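Local coordinates for STM4351 (Salmonella enterica, PDB 2Y7I), which binds arginine with high specificity in the periplasm as a family 3 solute-binding protein, probably delivering it for uptake into the cell, at residues A[13-21]-A[159-167]. Sequence-based numbering, arbitrary orientation.
Sequences SATYAPYEF and GDVAAIGKW. With ARG (arginine), chain C.
Tyr16 and Asp160 meet across the cleft of a two-lobed periplasmic binding protein, closed here on arginine. Tyr16 OH donates to Asp160 OD2 (2.7 Å), reaching the carboxylate on its anti side, and accepts from Asp160 N (2.8 Å, N-H...O angle 159°); the two bonds fix the phenol at the junction of strand 156-160 and helix 161-168. OD2, which also accepts from the ligand's amino group and from His123, lies in the plane of the ring at its edge. Ala163 CB sits over one face in a CH-pi contact, 3.8 Å from the Tyr16 ring centroid, while the ligand's CD lies over the rim of the opposite face. The guanidinium is gripped from segment 13-21, which also carries Tyr16, its NH2 donating to Ser13 O and, at 2.8 Å, to Glu20 OE2. Glu20 CG, wedged between backbone N and carbonyl carbon (chi1 48°), and a bend at chi2 place OE2 there. Behind this shell, Ala162 CB packs obliquely on the Tyr19 ring, and the cis-proline Pro18 brings CD against the helix's first turn. Lys166 lays its aliphatic chain along Ala17 CB. Water 1 bridges Ala17 O and Ala163 O, and Ala163 CA approaches Ala17 O directly, a CA-H...O contact of 3.2 Å.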
# COMPACT_ATOMS: atom_id res chain seq x y z
N SER A 13 8.36 18.90 9.22
CA SER A 13 9.56 19.68 8.95
C SER A 13 9.87 19.57 7.47
O SER A 13 10.44 18.56 7.03
CB SER A 13 10.74 19.17 9.77
OG SER A 13 11.85 20.03 9.58
N ALA A 14 9.50 20.60 6.73
CA ALA A 14 9.55 20.60 5.27
C ALA A 14 10.94 20.95 4.72
O ALA A 14 11.08 21.84 3.89
CB ALA A 14 8.49 21.55 4.71
N THR A 15 11.94 20.19 5.17
CA THR A 15 13.35 20.38 4.86
C THR A 15 13.90 19.17 4.11
O THR A 15 15.12 19.05 3.90
CB THR A 15 14.16 20.49 6.19
OG1 THR A 15 13.85 19.35 7.03
CG2 THR A 15 13.80 21.75 6.94
N TYR A 16 13.00 18.28 3.70
CA TYR A 16 13.36 16.89 3.43
C TYR A 16 12.67 16.29 2.19
O TYR A 16 11.96 15.30 2.30
CB TYR A 16 13.04 16.05 4.69
CG TYR A 16 14.02 14.92 5.00
CD1 TYR A 16 15.39 15.16 5.06
CD2 TYR A 16 13.57 13.62 5.27
CE1 TYR A 16 16.30 14.14 5.35
CE2 TYR A 16 14.46 12.59 5.56
CZ TYR A 16 15.83 12.86 5.60
OH TYR A 16 16.73 11.86 5.90
N ALA A 17 12.88 16.89 1.02
CA ALA A 17 12.38 16.32 -0.24
C ALA A 17 12.94 14.91 -0.39
O ALA A 17 14.11 14.69 -0.06
CB ALA A 17 12.80 17.18 -1.44
N PRO A 18 12.13 13.95 -0.90
CA PRO A 18 10.76 14.08 -1.42
C PRO A 18 9.64 13.82 -0.40
O PRO A 18 8.47 13.73 -0.79
CB PRO A 18 10.71 12.95 -2.46
CG PRO A 18 11.51 11.85 -1.80
CD PRO A 18 12.63 12.57 -1.05
N TYR A 19 9.99 13.65 0.87
CA TYR A 19 9.00 13.40 1.92
C TYR A 19 8.12 14.65 2.15
O TYR A 19 6.91 14.58 2.06
CB TYR A 19 9.70 12.98 3.22
CG TYR A 19 10.54 11.72 3.10
CD1 TYR A 19 9.95 10.47 3.19
CD2 TYR A 19 11.92 11.79 2.87
CE1 TYR A 19 10.71 9.30 3.08
CE2 TYR A 19 12.69 10.64 2.76
CZ TYR A 19 12.08 9.41 2.86
OH TYR A 19 12.82 8.26 2.75
N GLU A 20 8.77 15.78 2.43
CA GLU A 20 8.09 17.07 2.60
C GLU A 20 9.09 18.17 2.36
O GLU A 20 10.23 18.12 2.84
CB GLU A 20 7.47 17.23 3.99
CG GLU A 20 8.41 16.87 5.15
CD GLU A 20 8.23 15.45 5.60
OE1 GLU A 20 7.09 14.97 5.49
OE2 GLU A 20 9.22 14.82 6.05
N PHE A 21 8.66 19.17 1.59
CA PHE A 21 9.48 20.30 1.22
C PHE A 21 8.59 21.43 0.71
O PHE A 21 7.36 21.28 0.62
CB PHE A 21 10.55 19.90 0.18
CG PHE A 21 10.00 19.45 -1.15
CD1 PHE A 21 9.52 18.15 -1.33
CD2 PHE A 21 10.01 20.32 -2.25
CE1 PHE A 21 9.04 17.73 -2.57
CE2 PHE A 21 9.53 19.92 -3.48
CZ PHE A 21 9.04 18.61 -3.65
N GLY A 159 22.09 11.19 5.88
CA GLY A 159 20.62 11.17 5.91
C GLY A 159 19.99 10.01 5.16
O GLY A 159 20.69 9.06 4.76
N ASP A 160 18.67 10.07 4.95
CA ASP A 160 17.95 9.00 4.24
C ASP A 160 18.33 8.98 2.77
O ASP A 160 18.51 10.04 2.15
CB ASP A 160 16.42 9.10 4.41
CG ASP A 160 15.96 8.66 5.81
OD1 ASP A 160 15.87 7.45 6.06
OD2 ASP A 160 15.70 9.52 6.66
N VAL A 161 18.47 7.78 2.21
CA VAL A 161 18.90 7.63 0.82
C VAL A 161 18.03 8.40 -0.17
O VAL A 161 18.56 9.01 -1.10
CB VAL A 161 19.15 6.14 0.40
CG1 VAL A 161 17.88 5.29 0.49
CG2 VAL A 161 19.79 6.06 -0.98
N ALA A 162 16.70 8.40 0.04
CA ALA A 162 15.78 9.11 -0.85
C ALA A 162 16.04 10.62 -0.84
O ALA A 162 16.04 11.26 -1.90
CB ALA A 162 14.30 8.81 -0.47
N ALA A 163 16.27 11.17 0.35
CA ALA A 163 16.48 12.60 0.50
C ALA A 163 17.81 13.02 -0.11
O ALA A 163 17.88 14.00 -0.86
CB ALA A 163 16.42 12.99 1.97
N ILE A 164 18.86 12.26 0.20
CA ILE A 164 20.20 12.53 -0.34
C ILE A 164 20.18 12.37 -1.87
O ILE A 164 20.69 13.22 -2.61
CB ILE A 164 21.26 11.60 0.30
CG1 ILE A 164 21.40 11.80 1.84
CG2 ILE A 164 22.61 11.64 -0.44
CD1 ILE A 164 21.39 13.21 2.33
N GLY A 165 19.57 11.28 -2.32
CA GLY A 165 19.42 11.00 -3.75
C GLY A 165 18.76 12.14 -4.48
O GLY A 165 19.20 12.56 -5.56
N LYS A 166 17.69 12.68 -3.88
CA LYS A 166 16.98 13.81 -4.47
C LYS A 166 17.89 15.04 -4.60
O LYS A 166 17.94 15.67 -5.66
CB LYS A 166 15.71 14.12 -3.66
CG LYS A 166 14.97 15.37 -4.08
CD LYS A 166 13.97 15.09 -5.20
CE LYS A 166 12.79 16.06 -5.12
NZ LYS A 166 13.14 17.39 -5.69
N TRP A 167 18.61 15.37 -3.54
CA TRP A 167 19.53 16.52 -3.54
C TRP A 167 20.58 16.36 -4.63
O TRP A 167 20.96 17.34 -5.29
CB TRP A 167 20.19 16.66 -2.16
CG TRP A 167 21.12 17.86 -2.05
CD1 TRP A 167 20.77 19.17 -1.87
CD2 TRP A 167 22.55 17.84 -2.16
NE1 TRP A 167 21.89 19.96 -1.85
CE2 TRP A 167 23.00 19.17 -2.01
CE3 TRP A 167 23.50 16.82 -2.35
CZ2 TRP A 167 24.36 19.52 -2.06
CZ3 TRP A 167 24.86 17.16 -2.39
CH2 TRP A 167 25.27 18.51 -2.24
N ARG C . 14.13 9.26 8.91
CA ARG C . 15.01 10.03 9.84
C ARG C . 14.47 9.92 11.26
O ARG C . 15.02 10.52 12.18
CB ARG C . 15.10 11.51 9.42
CG ARG C . 13.74 12.21 9.26
CD ARG C . 13.87 13.71 8.98
NE ARG C . 12.59 14.25 8.52
CZ ARG C . 12.37 15.52 8.22
NH1 ARG C . 13.33 16.45 8.33
NH2 ARG C . 11.17 15.88 7.80
OXT ARG C . 13.44 9.26 11.51
O HOH W 1 16.30 16.21 -0.18
O HOH W 2 14.86 6.65 1.76